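Alkaline serine protease (Pseudoalteromonas sp., PDB 1WVM) hydrolyses peptide bonds as a cold-adapted, subtilisin-like serine protease of an Antarctic bacterium, and is blocked by the peptide-like inhibitor chymostatin. Local coordinates at the interface of chains A and B. Numbering follows the deposited sequence. Chains: chain A/B, alkaline serine protease.

The interface of chains A and B. Residues chain A 135-138; chain B 163-165.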
ATOM      1  N   SER A 135       4.358   1.175   0.102  1.00  9.66           N
ATOM      2  CA  SER A 135       5.494   1.603   0.910  1.00  9.79           C
ATOM      3  C   SER A 135       6.645   0.617   0.723  1.00 10.16           C
ATOM      4  O   SER A 135       6.412  -0.576   0.531  1.00 10.56           O
ATOM      5  CB  SER A 135       5.096   1.689   2.392  1.00 10.20           C
ATOM      6  OG  SER A 135       4.415   0.519   2.830  1.00  9.67           O
ATOM      7  N   THR A 136       7.881   1.111   0.761  1.00  9.65           N
ATOM      8  CA  THR A 136       9.046   0.241   0.602  1.00  9.41           C
ATOM      9  C   THR A 136      10.165   0.612   1.572  1.00  9.65           C
ATOM     10  O   THR A 136      10.225   1.738   2.069  1.00  8.93           O
ATOM     11  CB  THR A 136       9.613   0.289  -0.841  1.00 10.08           C
ATOM     12  OG1 THR A 136      10.376   1.490  -1.025  1.00 10.89           O
ATOM     13  CG2 THR A 136       8.488   0.250  -1.857  1.00 10.87           C
ATOM     14  N   THR A 137      11.053  -0.339   1.844  1.00  8.91           N
ATOM     15  CA  THR A 137      12.160  -0.094   2.758  1.00  8.81           C
ATOM     16  C   THR A 137      13.166   0.876   2.146  1.00  9.43           C
ATOM     17  O   THR A 137      13.671   1.767   2.825  1.00 10.51           O
ATOM     18  CB  THR A 137      12.895  -1.398   3.110  1.00 10.41           C
ATOM     19  OG1 THR A 137      11.953  -2.353   3.612  1.00 12.28           O
ATOM     20  CG2 THR A 137      13.954  -1.140   4.168  1.00 12.19           C
ATOM     21  N   THR A 138      13.454   0.702   0.861  1.00 10.37           N
ATOM     22  CA  THR A 138      14.409   1.565   0.182  1.00 10.80           C
ATOM     23  C   THR A 138      13.949   3.021   0.219  1.00 11.39           C
ATOM     24  O   THR A 138      14.754   3.928   0.432  1.00 12.09           O
ATOM     25  CB  THR A 138      14.601   1.147  -1.287  1.00 12.66           C
ATOM     26  OG1 THR A 138      15.039  -0.217  -1.343  1.00 17.22           O
ATOM     27  CG2 THR A 138      15.651   2.025  -1.952  1.00 12.77           C
TER
ATOM     28  N   SER B 163      12.213  -4.577  -2.044  1.00  9.37           N
ATOM     29  CA  SER B 163      12.147  -4.153  -0.649  1.00  9.12           C
ATOM     30  C   SER B 163      10.778  -3.631  -0.239  1.00  9.05           C
ATOM     31  O   SER B 163      10.646  -3.019   0.820  1.00  9.24           O
ATOM     32  CB  SER B 163      13.179  -3.059  -0.379  1.00 11.14           C
ATOM     33  OG  SER B 163      12.751  -1.832  -0.948  1.00 12.04           O
ATOM     34  N   SER B 164       9.762  -3.866  -1.063  1.00  8.99           N
ATOM     35  CA  SER B 164       8.426  -3.377  -0.743  1.00  9.40           C
ATOM     36  C   SER B 164       7.829  -4.077   0.469  1.00 10.14           C
ATOM     37  O   SER B 164       8.129  -5.238   0.748  1.00 10.55           O
ATOM     38  CB  SER B 164       7.484  -3.536  -1.945  1.00 11.86           C
ATOM     39  OG  SER B 164       7.223  -4.897  -2.235  1.00 13.42           O
ATOM     40  N   TYR B 165       6.987  -3.349   1.188  1.00  9.97           N
ATOM     41  CA  TYR B 165       6.323  -3.880   2.370  1.00  8.64           C
ATOM     42  C   TYR B 165       5.001  -4.516   1.984  1.00  8.90           C
ATOM     43  O   TYR B 165       4.176  -3.888   1.321  1.00 10.60           O
ATOM     44  CB  TYR B 165       6.019  -2.760   3.370  1.00  9.12           C
ATOM     45  CG  TYR B 165       7.222  -2.137   4.032  1.00  9.09           C
ATOM     46  CD1 TYR B 165       8.034  -2.874   4.892  1.00  9.88           C
ATOM     47  CD2 TYR B 165       7.531  -0.791   3.823  1.00  8.45           C
ATOM     48  CE1 TYR B 165       9.122  -2.285   5.535  1.00  9.53           C
ATOM     49  CE2 TYR B 165       8.614  -0.197   4.459  1.00 10.61           C
ATOM     50  CZ  TYR B 165       9.402  -0.945   5.312  1.00 11.21           C
ATOM     51  OH  TYR B 165      10.460  -0.348   5.951  1.00 11.57           O
TER
HETATM   52  O   HOH W   1       3.519  -1.605  -0.064  1.00 11.52           O
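B:Ser163 and A:Thr137 meet where a loop of chain B runs antiparallel to the segment of chain A that leads into helix 137-148, with A:Thr136 and B:Ser164 paired as a short beta bridge. Two backbone bonds flank that pair. B:Tyr165 N donates to A:Ser135 O at 2.9 Å, nearly straight (175° at the hydrogen). On the other flank A:Thr137 N gives its hydrogen to B:Ser163 O, also at 2.9 Å. This donor stands above the carbonyl plane, 41° out of it, whereas the hydroxyl A:Thr137 OG1 reaches the same oxygen in the plane at a longer 3.2 Å, so one residue grips B:Ser163 O twice. Within the bridged pair, the methyl A:Thr136 CG2 packs on B:Ser164 CA at 3.8 Å.

B:Ser163, the residue with most surface buried in this patch, turns its side chain to the first turn of the helix. B:Ser163 OG lies 2.8 Å from A:Thr138 OG1, a hydroxyl pair whose direction is undecided, and accepts from A:Thr138 N at 3.2 Å. The hydroxyl thus caps an amide at the helix N-terminus from the partner chain.

B:Tyr165 lays one face of its ring over the peptide link from A:Thr136 to A:Thr137, with A:Ser135 at the CD2 edge; B:Tyr165 CE2 comes 3.4 Å from A:Thr136 C. With CG anti to its own carbonyl carbon (chi1 -68°), the ring extends toward A:Thr137, whose side chain it crosses at about a right angle. Replacing this tyrosine with an alanine would probably strip the ring face from that peptide link and from A:Thr137 OG1, opening a gap on that side.

Because subtilases commonly act as single chains, this two-fold contact may reflect crystal packing; the structure alone does not show that the dimer forms in solution. Beyond the beta bridge, water 1 joins A:Ser135 N and O to the other chain, lying 2.8 Å from B:Tyr165 O.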